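Local coordinates for type C neurotoxin (Clostridium botulinum, PDB 3PME), which probably binds gangliosides and perhaps phospholipid at nerve-cell membranes, as the receptor-binding domain of a mosaic C/D botulinum neurotoxin, at residues 9-13 with 35-41; 71-77 with 193-199; 148-153 with 164-168. One frame throughout, in Å; residues are numbered along the deposited sequence.

Contact 1: residues 9-13 with 35-41; sequences SLQNK and VNTIYTN
The carboxamide of Asn41 reaches across to strand 9-13, where its OD1 accepts the backbone N-H of Asn12. At 2.8 Å from Asn12 N to Asn41 OD1 and 168° at the hydrogen, the bond is short and straight, although the donor sits 27° out of the carbonyl plane. The same OD1 lies 3.4 Å from Gln11 CB, and the amides of Gln11 and Asn41 run close to parallel, with planes 16° apart. The backbone position of Asn12 sets its CB 3.2 Å from Thr40 O; beyond it, CG stands anti to the backbone N and carries ND2 to Val35 CG2 and Asn36 CB. This close packing contrasts with a looser, wetter margin. One water bridges Leu10 O and Asn41 O, a second links Asn12 ND2 to Thr40 O, and a third donates to both Asn12 O and Asn41 OD1, giving that oxygen a second partner. Thr40 and Asn36 are exposed, with Thr40 CG2 4.1 Å from Asn12 CB. The loop itself is gathered round Asp42, whose carboxylate accepts the backbone N-H groups of Thr37, Ile38 and Tyr39. Asn41 ND2 bonds Asp197 on strand 193-201, which also pairs with strand 6-13, while the loop joins strands 34-35 and 42-45 of the same sheet.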
loop_
_atom_site.group_PDB
_atom_site.type_symbol
_atom_site.label_atom_id
_atom_site.label_comp_id
_atom_site.label_asym_id
_atom_site.label_seq_id
_atom_site.Cartn_x
_atom_site.Cartn_y
_atom_site.Cartn_z
ATOM N N SER A 9 -14.432 -17.019 -3.454
ATOM C CA SER A 9 -13.365 -16.453 -2.652
ATOM C C SER A 9 -12.050 -17.110 -3.049
ATOM O O SER A 9 -11.774 -18.258 -2.667
ATOM C CB SER A 9 -13.652 -16.663 -1.159
ATOM O OG SER A 9 -12.751 -15.926 -0.351
ATOM N N LEU A 10 -11.240 -16.396 -3.829
ATOM C CA LEU A 10 -9.969 -16.948 -4.273
ATOM C C LEU A 10 -8.943 -16.762 -3.172
ATOM O O LEU A 10 -8.577 -15.639 -2.814
ATOM C CB LEU A 10 -9.491 -16.294 -5.571
ATOM C CG LEU A 10 -10.424 -16.403 -6.776
ATOM C CD1 LEU A 10 -9.787 -15.683 -7.963
ATOM C CD2 LEU A 10 -10.717 -17.865 -7.114
ATOM N N GLN A 11 -8.498 -17.879 -2.611
ATOM C CA GLN A 11 -7.528 -17.839 -1.533
ATOM C C GLN A 11 -6.471 -18.899 -1.748
ATOM O O GLN A 11 -6.701 -19.899 -2.422
ATOM C CB GLN A 11 -8.212 -18.032 -0.182
ATOM C CG GLN A 11 -9.176 -16.912 0.174
ATOM C CD GLN A 11 -9.689 -17.017 1.590
ATOM O OE1 GLN A 11 -9.925 -16.007 2.257
ATOM N NE2 GLN A 11 -9.861 -18.245 2.065
ATOM N N ASN A 12 -5.298 -18.662 -1.183
ATOM C CA ASN A 12 -4.211 -19.611 -1.308
ATOM C C ASN A 12 -4.251 -20.621 -0.174
ATOM O O ASN A 12 -4.034 -20.274 0.986
ATOM C CB ASN A 12 -2.874 -18.882 -1.335
ATOM C CG ASN A 12 -1.754 -19.761 -1.838
ATOM O OD1 ASN A 12 -1.416 -20.767 -1.210
ATOM N ND2 ASN A 12 -1.180 -19.398 -2.983
ATOM N N LYS A 13 -4.559 -21.868 -0.519
ATOM C CA LYS A 13 -4.665 -22.944 0.459
ATOM C C LYS A 13 -3.747 -24.078 0.051
ATOM O O LYS A 13 -3.746 -24.494 -1.107
ATOM C CB LYS A 13 -6.102 -23.455 0.552
ATOM C CG LYS A 13 -7.092 -22.445 1.101
ATOM C CD LYS A 13 -6.688 -21.996 2.496
ATOM C CE LYS A 13 -7.593 -20.891 3.012
ATOM N NZ LYS A 13 -7.169 -20.438 4.369
ATOM N N VAL A 35 1.956 -16.568 -7.665
ATOM C CA VAL A 35 0.982 -16.404 -6.596
ATOM C C VAL A 35 1.662 -16.297 -5.239
ATOM O O VAL A 35 2.766 -16.816 -5.039
ATOM C CB VAL A 35 -0.059 -17.563 -6.571
ATOM C CG1 VAL A 35 -0.780 -17.665 -7.904
ATOM C CG2 VAL A 35 0.616 -18.890 -6.202
ATOM N N ASN A 36 1.003 -15.608 -4.312
ATOM C CA ASN A 36 1.484 -15.489 -2.948
ATOM C C ASN A 36 2.905 -14.951 -2.923
ATOM O O ASN A 36 3.820 -15.576 -2.369
ATOM C CB ASN A 36 1.411 -16.846 -2.248
ATOM C CG ASN A 36 1.723 -16.759 -0.772
ATOM O OD1 ASN A 36 1.895 -15.673 -0.220
ATOM N ND2 ASN A 36 1.801 -17.914 -0.121
ATOM N N THR A 37 3.108 -13.799 -3.546
ATOM C CA THR A 37 4.445 -13.211 -3.574
ATOM C C THR A 37 4.626 -12.087 -2.551
ATOM O O THR A 37 5.711 -11.929 -1.981
ATOM C CB THR A 37 4.833 -12.733 -4.981
ATOM O OG1 THR A 37 3.953 -11.683 -5.403
ATOM C CG2 THR A 37 4.758 -13.886 -5.974
ATOM N N ILE A 38 3.567 -11.313 -2.313
ATOM C CA ILE A 38 3.605 -10.223 -1.331
ATOM C C ILE A 38 2.615 -10.496 -0.203
ATOM O O ILE A 38 2.959 -10.416 0.979
ATOM C CB ILE A 38 3.239 -8.873 -1.986
ATOM C CG1 ILE A 38 4.164 -8.570 -3.171
ATOM C CG2 ILE A 38 3.274 -7.749 -0.952
ATOM C CD1 ILE A 38 3.750 -7.359 -3.982
ATOM N N TYR A 39 1.378 -10.807 -0.586
ATOM C CA TYR A 39 0.316 -11.173 0.341
ATOM C C TYR A 39 -0.160 -12.583 0.025
ATOM O O TYR A 39 -0.153 -13.001 -1.136
ATOM C CB TYR A 39 -0.877 -10.209 0.208
ATOM C CG TYR A 39 -0.668 -8.886 0.899
ATOM C CD1 TYR A 39 -0.929 -8.747 2.254
ATOM C CD2 TYR A 39 -0.196 -7.778 0.203
ATOM C CE1 TYR A 39 -0.736 -7.540 2.900
ATOM C CE2 TYR A 39 -0.007 -6.565 0.837
ATOM C CZ TYR A 39 -0.278 -6.452 2.183
ATOM O OH TYR A 39 -0.085 -5.258 2.844
ATOM N N THR A 40 -0.612 -13.292 1.053
ATOM C CA THR A 40 -1.018 -14.692 0.923
ATOM C C THR A 40 -1.934 -14.977 -0.259
ATOM O O THR A 40 -1.700 -15.912 -1.016
ATOM C CB THR A 40 -1.685 -15.194 2.201
ATOM O OG1 THR A 40 -0.740 -15.137 3.280
ATOM C CG2 THR A 40 -2.152 -16.622 2.028
ATOM N N ASN A 41 -2.972 -14.167 -0.417
ATOM C CA ASN A 41 -3.987 -14.432 -1.428
ATOM C C ASN A 41 -3.785 -13.595 -2.687
ATOM O O ASN A 41 -4.754 -13.264 -3.382
ATOM C CB ASN A 41 -5.378 -14.201 -0.844
ATOM C CG ASN A 41 -5.655 -15.103 0.352
ATOM O OD1 ASN A 41 -5.288 -16.285 0.344
ATOM N ND2 ASN A 41 -6.294 -14.556 1.381
HETATM O O HOH W 1 -7.414 -13.606 -4.456
HETATM O O HOH W 2 -2.250 -16.719 -3.657
HETATM O O HOH W 3 -5.376 -18.290 2.554
#

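Contact 2: residues 71-77 with 193-199; sequences VSFWIKI and LWIRDFN
Strands 71-77 and 193-199 run antiparallel, their axes 4.7 Å apart at closest and 159° between directions, with Ser72-Asn199, Trp74-Arg196 and Lys76-Trp194 as hydrogen-bonded pairs. The register slips by one residue between Ser72 and Trp74, a beta bulge at which Asp197 takes left-handed backbone angles. A water joins Ser72 OG to Asp197 O there. Beside the bulge the guanidinium of Arg196 lies flat on the Trp74 indole, centres 3.8 Å apart and planes at 16°, a stacked cation-pi contact in which NH2 sits over the middle of the ring system. Arg196 CG, held between the backbone N and the carbonyl carbon, starts the extended chain alongside the indole, and Gln217 accepts from both partners, its side-chain OE1 from Trp74 NE1 and its backbone O from Arg196 NH2. Both strands belong to the N-terminal, concanavalin-like half of the receptor-binding domain, where 68-77 lies between 141-148 and 193-201 in an antiparallel sheet. A second cation-pi contact lies on the same face: Lys76 runs beside Trp194 and bends at its last torsion (chi4 -73°), bringing NZ 3.5 Å from the centroid of the six-membered ring. That ammonium also forms a salt bridge with Asp409, beyond the sheet. The opposite face is apolar. Ile75 CG1 approaches Ile195 CG1 at 4.0 Å, Phe73 CB meets Phe198 CD2 at 3.7 Å, and the two phenyl rings are slid apart with little overlap; Val71 CG1 touches Phe198 CZ, whose ring meets Phe181 edge-to-face.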
loop_
_atom_site.group_PDB
_atom_site.type_symbol
_atom_site.label_atom_id
_atom_site.label_comp_id
_atom_site.label_asym_id
_atom_site.label_seq_id
_atom_site.Cartn_x
_atom_site.Cartn_y
_atom_site.Cartn_z
ATOM N N VAL A 71 -18.482 -7.110 -5.582
ATOM C CA VAL A 71 -17.203 -7.673 -5.955
ATOM C C VAL A 71 -16.161 -6.891 -5.166
ATOM O O VAL A 71 -16.201 -5.665 -5.163
ATOM C CB VAL A 71 -16.949 -7.503 -7.458
ATOM C CG1 VAL A 71 -15.576 -8.029 -7.801
ATOM C CG2 VAL A 71 -18.055 -8.210 -8.285
ATOM N N SER A 72 -15.254 -7.574 -4.475
ATOM C CA SER A 72 -14.201 -6.868 -3.756
ATOM C C SER A 72 -12.838 -7.492 -4.026
ATOM O O SER A 72 -12.731 -8.687 -4.250
ATOM C CB SER A 72 -14.482 -6.829 -2.255
ATOM O OG SER A 72 -14.330 -8.112 -1.665
ATOM N N PHE A 73 -11.798 -6.664 -4.019
ATOM C CA PHE A 73 -10.427 -7.141 -4.213
ATOM C C PHE A 73 -9.510 -5.960 -4.005
ATOM O O PHE A 73 -9.964 -4.819 -4.036
ATOM C CB PHE A 73 -10.220 -7.674 -5.636
ATOM C CG PHE A 73 -10.567 -6.681 -6.723
ATOM C CD1 PHE A 73 -11.871 -6.587 -7.197
ATOM C CD2 PHE A 73 -9.599 -5.856 -7.277
ATOM C CE1 PHE A 73 -12.207 -5.680 -8.188
ATOM C CE2 PHE A 73 -9.919 -4.941 -8.276
ATOM C CZ PHE A 73 -11.242 -4.847 -8.737
ATOM N N TRP A 74 -8.219 -6.224 -3.795
ATOM C CA TRP A 74 -7.228 -5.154 -3.798
ATOM C C TRP A 74 -6.462 -5.243 -5.102
ATOM O O TRP A 74 -6.293 -6.326 -5.660
ATOM C CB TRP A 74 -6.235 -5.308 -2.637
ATOM C CG TRP A 74 -6.867 -5.328 -1.294
ATOM C CD1 TRP A 74 -7.721 -6.272 -0.801
ATOM C CD2 TRP A 74 -6.689 -4.363 -0.254
ATOM N NE1 TRP A 74 -8.085 -5.953 0.478
ATOM C CE2 TRP A 74 -7.472 -4.780 0.839
ATOM C CE3 TRP A 74 -5.937 -3.185 -0.139
ATOM C CZ2 TRP A 74 -7.534 -4.057 2.029
ATOM C CZ3 TRP A 74 -5.993 -2.470 1.048
ATOM C CH2 TRP A 74 -6.785 -2.909 2.117
ATOM N N ILE A 75 -5.962 -4.111 -5.577
ATOM C CA ILE A 75 -5.182 -4.093 -6.802
ATOM C C ILE A 75 -3.986 -3.140 -6.642
ATOM O O ILE A 75 -4.040 -2.173 -5.872
ATOM C CB ILE A 75 -6.078 -3.709 -8.015
ATOM C CG1 ILE A 75 -5.370 -3.981 -9.350
ATOM C CG2 ILE A 75 -6.599 -2.268 -7.884
ATOM C CD1 ILE A 75 -6.335 -4.008 -10.547
ATOM N N LYS A 76 -2.919 -3.444 -7.374
ATOM C CA LYS A 76 -1.671 -2.684 -7.338
ATOM C C LYS A 76 -1.161 -2.688 -8.774
ATOM O O LYS A 76 -0.891 -3.752 -9.331
ATOM C CB LYS A 76 -0.671 -3.367 -6.401
ATOM C CG LYS A 76 0.707 -2.732 -6.383
ATOM C CD LYS A 76 1.558 -3.394 -5.301
ATOM C CE LYS A 76 2.991 -2.836 -5.278
ATOM N NZ LYS A 76 3.776 -3.337 -6.440
ATOM N N ILE A 77 -1.070 -1.508 -9.386
ATOM C CA ILE A 77 -0.796 -1.388 -10.816
ATOM C C ILE A 77 0.540 -0.666 -11.038
ATOM O O ILE A 77 0.731 0.444 -10.568
ATOM C CB ILE A 77 -1.947 -0.663 -11.550
ATOM C CG1 ILE A 77 -3.283 -1.343 -11.238
ATOM C CG2 ILE A 77 -1.717 -0.669 -13.053
ATOM C CD1 ILE A 77 -4.481 -0.439 -11.460
ATOM N N LEU A 193 0.683 -6.036 -12.849
ATOM C CA LEU A 193 -0.194 -5.678 -11.746
ATOM C C LEU A 193 -0.394 -6.868 -10.836
ATOM O O LEU A 193 -0.142 -8.017 -11.221
ATOM C CB LEU A 193 -1.553 -5.182 -12.262
ATOM C CG LEU A 193 -2.454 -6.196 -12.966
ATOM C CD1 LEU A 193 -3.336 -6.933 -11.984
ATOM C CD2 LEU A 193 -3.318 -5.493 -13.995
ATOM N N TRP A 194 -0.870 -6.581 -9.631
ATOM C CA TRP A 194 -1.147 -7.595 -8.627
ATOM C C TRP A 194 -2.575 -7.404 -8.176
ATOM O O TRP A 194 -3.048 -6.271 -8.082
ATOM C CB TRP A 194 -0.245 -7.417 -7.398
ATOM C CG TRP A 194 1.230 -7.593 -7.612
ATOM C CD1 TRP A 194 1.977 -8.668 -7.236
ATOM C CD2 TRP A 194 2.149 -6.647 -8.194
ATOM N NE1 TRP A 194 3.302 -8.462 -7.560
ATOM C CE2 TRP A 194 3.435 -7.232 -8.144
ATOM C CE3 TRP A 194 2.012 -5.366 -8.739
ATOM C CZ2 TRP A 194 4.573 -6.589 -8.641
ATOM C CZ3 TRP A 194 3.147 -4.725 -9.232
ATOM C CH2 TRP A 194 4.416 -5.344 -9.176
ATOM N N ILE A 195 -3.242 -8.512 -7.875
ATOM C CA ILE A 195 -4.566 -8.486 -7.258
ATOM C C ILE A 195 -4.498 -9.369 -6.020
ATOM O O ILE A 195 -3.748 -10.348 -5.994
ATOM C CB ILE A 195 -5.626 -9.021 -8.231
ATOM C CG1 ILE A 195 -5.855 -8.000 -9.350
ATOM C CG2 ILE A 195 -6.960 -9.316 -7.505
ATOM C CD1 ILE A 195 -6.656 -8.548 -10.521
ATOM N N ARG A 196 -5.252 -9.039 -4.985
ATOM C CA ARG A 196 -5.370 -9.966 -3.858
ATOM C C ARG A 196 -6.773 -10.001 -3.277
ATOM O O ARG A 196 -7.539 -9.050 -3.409
ATOM C CB ARG A 196 -4.348 -9.658 -2.759
ATOM C CG ARG A 196 -4.741 -8.502 -1.826
ATOM C CD ARG A 196 -3.649 -8.362 -0.787
ATOM N NE ARG A 196 -4.037 -7.621 0.407
ATOM C CZ ARG A 196 -3.762 -6.343 0.607
ATOM N NH1 ARG A 196 -3.123 -5.637 -0.324
ATOM N NH2 ARG A 196 -4.102 -5.767 1.746
ATOM N N ASP A 197 -7.087 -11.108 -2.623
ATOM C CA ASP A 197 -8.333 -11.283 -1.889
ATOM C C ASP A 197 -9.563 -11.047 -2.769
ATOM O O ASP A 197 -10.491 -10.331 -2.393
ATOM C CB ASP A 197 -8.353 -10.408 -0.630
ATOM C CG ASP A 197 -7.263 -10.789 0.360
ATOM O OD1 ASP A 197 -7.373 -11.869 0.974
ATOM O OD2 ASP A 197 -6.305 -10.015 0.518
ATOM N N PHE A 198 -9.572 -11.670 -3.937
ATOM C CA PHE A 198 -10.711 -11.522 -4.840
ATOM C C PHE A 198 -11.940 -12.294 -4.336
ATOM O O PHE A 198 -11.871 -13.518 -4.134
ATOM C CB PHE A 198 -10.370 -11.963 -6.259
ATOM C CG PHE A 198 -11.446 -11.623 -7.249
ATOM C CD1 PHE A 198 -12.465 -12.529 -7.524
ATOM C CD2 PHE A 198 -11.449 -10.392 -7.875
ATOM C CE1 PHE A 198 -13.475 -12.210 -8.416
ATOM C CE2 PHE A 198 -12.458 -10.058 -8.776
ATOM C CZ PHE A 198 -13.474 -10.969 -9.044
ATOM N N ASN A 199 -13.045 -11.565 -4.140
ATOM C CA ASN A 199 -14.301 -12.110 -3.609
ATOM C C ASN A 199 -15.503 -11.646 -4.418
ATOM O O ASN A 199 -15.550 -10.503 -4.881
ATOM C CB ASN A 199 -14.537 -11.630 -2.174
ATOM C CG ASN A 199 -13.599 -12.274 -1.179
ATOM O OD1 ASN A 199 -13.305 -13.454 -1.280
ATOM N ND2 ASN A 199 -13.153 -11.503 -0.194
HETATM O O HOH W 4 -11.803 -8.587 -0.821
#

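Contact 3: residues 148-153 with 164-168; sequences NIMGYM and SERIE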
loop_
_atom_site.group_PDB
_atom_site.type_symbol
_atom_site.label_atom_id
_atom_site.label_comp_id
_atom_site.label_asym_id
_atom_site.label_seq_id
_atom_site.Cartn_x
_atom_site.Cartn_y
_atom_site.Cartn_z
ATOM N N ASN A 148 -26.910 -3.367 -8.148
ATOM C CA ASN A 148 -28.300 -3.707 -7.906
ATOM C C ASN A 148 -29.138 -3.381 -9.131
ATOM O O ASN A 148 -29.219 -2.231 -9.567
ATOM C CB ASN A 148 -28.846 -3.009 -6.656
ATOM C CG ASN A 148 -30.104 -3.667 -6.132
ATOM O OD1 ASN A 148 -31.041 -3.932 -6.888
ATOM N ND2 ASN A 148 -30.132 -3.946 -4.834
ATOM N N ILE A 149 -29.731 -4.421 -9.692
ATOM C CA ILE A 149 -30.503 -4.295 -10.920
ATOM C C ILE A 149 -31.689 -3.349 -10.743
ATOM O O ILE A 149 -32.257 -2.864 -11.722
ATOM C CB ILE A 149 -30.970 -5.679 -11.409
ATOM C CG1 ILE A 149 -31.296 -5.633 -12.900
ATOM C CG2 ILE A 149 -32.130 -6.183 -10.573
ATOM C CD1 ILE A 149 -30.127 -5.162 -13.741
ATOM N N MET A 150 -32.036 -3.061 -9.492
ATOM C CA MET A 150 -33.131 -2.142 -9.195
ATOM C C MET A 150 -32.692 -0.688 -9.230
ATOM O O MET A 150 -33.515 0.217 -9.100
ATOM C CB MET A 150 -33.755 -2.460 -7.836
ATOM C CG MET A 150 -34.651 -3.689 -7.850
ATOM S SD MET A 150 -35.250 -4.121 -6.206
ATOM C CE MET A 150 -33.715 -4.579 -5.400
ATOM N N GLY A 151 -31.397 -0.448 -9.403
ATOM C CA GLY A 151 -30.937 0.923 -9.425
ATOM C C GLY A 151 -29.558 1.138 -9.995
ATOM O O GLY A 151 -29.408 1.493 -11.170
ATOM N N TYR A 152 -28.546 0.928 -9.155
ATOM C CA TYR A 152 -27.206 1.435 -9.436
ATOM C C TYR A 152 -26.097 0.432 -9.221
ATOM O O TYR A 152 -26.211 -0.519 -8.445
ATOM C CB TYR A 152 -26.923 2.671 -8.570
ATOM C CG TYR A 152 -28.035 3.652 -8.712
ATOM C CD1 TYR A 152 -29.183 3.505 -7.967
ATOM C CD2 TYR A 152 -27.977 4.666 -9.649
ATOM C CE1 TYR A 152 -30.229 4.354 -8.132
ATOM C CE2 TYR A 152 -29.037 5.533 -9.817
ATOM C CZ TYR A 152 -30.155 5.359 -9.042
ATOM O OH TYR A 152 -31.247 6.185 -9.164
ATOM N N MET A 153 -25.003 0.666 -9.925
ATOM C CA MET A 153 -23.751 0.061 -9.506
ATOM C C MET A 153 -22.892 1.170 -8.914
ATOM O O MET A 153 -22.949 2.318 -9.349
ATOM C CB MET A 153 -23.079 -0.665 -10.656
ATOM C CG MET A 153 -22.798 0.172 -11.860
ATOM S SD MET A 153 -22.103 -0.890 -13.132
ATOM C CE MET A 153 -21.728 0.340 -14.369
ATOM N N SER A 164 -21.119 6.511 -8.796
ATOM C CA SER A 164 -22.312 5.703 -8.977
ATOM C C SER A 164 -22.749 5.822 -10.433
ATOM O O SER A 164 -22.463 6.822 -11.097
ATOM C CB SER A 164 -23.426 6.187 -8.049
ATOM O OG SER A 164 -24.592 5.384 -8.187
ATOM N N GLU A 165 -23.418 4.789 -10.931
ATOM C CA GLU A 165 -23.939 4.790 -12.287
ATOM C C GLU A 165 -25.242 4.011 -12.337
ATOM O O GLU A 165 -25.375 2.935 -11.757
ATOM C CB GLU A 165 -22.921 4.198 -13.271
ATOM C CG GLU A 165 -23.349 4.316 -14.728
ATOM C CD GLU A 165 -23.196 5.725 -15.267
ATOM O OE1 GLU A 165 -22.508 6.541 -14.619
ATOM O OE2 GLU A 165 -23.750 6.015 -16.348
ATOM N N ARG A 166 -26.216 4.568 -13.041
ATOM C CA ARG A 166 -27.519 3.938 -13.140
ATOM C C ARG A 166 -27.431 2.719 -14.048
ATOM O O ARG A 166 -26.822 2.787 -15.112
ATOM C CB ARG A 166 -28.514 4.954 -13.696
ATOM C CG ARG A 166 -29.944 4.499 -13.722
ATOM C CD ARG A 166 -30.849 5.700 -13.993
ATOM N NE ARG A 166 -30.549 6.344 -15.270
ATOM C CZ ARG A 166 -29.710 7.367 -15.427
ATOM N NH1 ARG A 166 -29.068 7.882 -14.382
ATOM N NH2 ARG A 166 -29.508 7.875 -16.637
ATOM N N ILE A 167 -28.012 1.605 -13.619
ATOM C CA ILE A 167 -28.051 0.412 -14.463
ATOM C C ILE A 167 -29.467 -0.125 -14.635
ATOM O O ILE A 167 -29.689 -1.061 -15.396
ATOM C CB ILE A 167 -27.125 -0.720 -13.945
ATOM C CG1 ILE A 167 -27.476 -1.107 -12.504
ATOM C CG2 ILE A 167 -25.654 -0.315 -14.056
ATOM C CD1 ILE A 167 -26.802 -2.373 -12.028
ATOM N N GLU A 168 -30.418 0.483 -13.929
ATOM C CA GLU A 168 -31.802 0.039 -13.978
ATOM C C GLU A 168 -32.364 0.220 -15.379
ATOM O O GLU A 168 -33.365 -0.400 -15.738
ATOM C CB GLU A 168 -32.646 0.827 -12.972
ATOM C CG GLU A 168 -34.056 0.287 -12.788
ATOM C CD GLU A 168 -34.930 1.210 -11.954
ATOM O OE1 GLU A 168 -34.547 2.391 -11.772
ATOM O OE2 GLU A 168 -35.999 0.753 -11.489
#
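Ile167 lays CG2 across the side chain of Met153 at about a right angle, 3.6 Å from Met153 CG and close to SD as well. Its other branch turns toward the turn of 148-151: with chi1 at 57°, CG1 tucks in over the isoleucine's own backbone, and the CD1 methyl comes to 3.5 Å from Asn148 O. Met153 is extended beyond CG and lies alongside Glu165, with its methyl CE 4.2 Å from Glu165 CB. On the more exposed side Tyr152 takes a different course. Its CD2 packs 3.6 Å from Arg166 CA, with CE2 near Arg166 CB, while Ser164 OG lies against Tyr152 CB. The ring and the Arg166 guanidinium are steeply inclined, with planes 78° apart, and do not stack; the contact is made by the CA and CB of Arg166.

These residues form the open end of the beta hairpin 152-157/160-166, where Met153 and Glu165 are a hydrogen-bonded antiparallel pair and Tyr152-Arg166 a non-hydrogen-bonded one. The type I turn from Asn148 to Gly151 leads into it. Asn148 OD1 accepts Met150 N in the carbonyl plane, on a lone pair, which makes an Asx turn, and Gly151 with Tyr152 forms a classic bulge opposite Asn148. Past the last bridge, Gly151 O grips the outgoing chain: Ile167 N donates to it at 2.8 Å and 172°, while Glu168 N adds a weak bond to the same oxygen. Glu168 CD comes 3.3 Å from Met150 O, a close approach of two acceptor groups and not a hydrogen bond. Beneath the hairpin, Trp111 and Leu113 of strand 108-114 and Leu123 of strand 120-126 pack against Met153, and Leu113 also meets Ile167.

Overall arrangement
All three contacts reach one antiparallel sheet of the N-terminal, concanavalin-like half of the domain. Contacts 1 and 2 are neighbours, with centres 10 Å apart: strands 6-13 and 193-201 pair side by side, and Tyr39 CE2 packs 3.5 Å from Arg196 NH1, setting the loop of contact 1 against contact 2. Contact 3 lies farther out, its centre 23 Å from contact 2 and 31 Å from contact 1, joined through strands 68-77, 141-148 and 152-157. Along the chain contact 1 closes first; contact 3 is nested within the long excursion closed by contact 2. One sheet thus unites a strand from near the N-terminus, a hairpin, and strand 193-201 from the end of the N-terminal half.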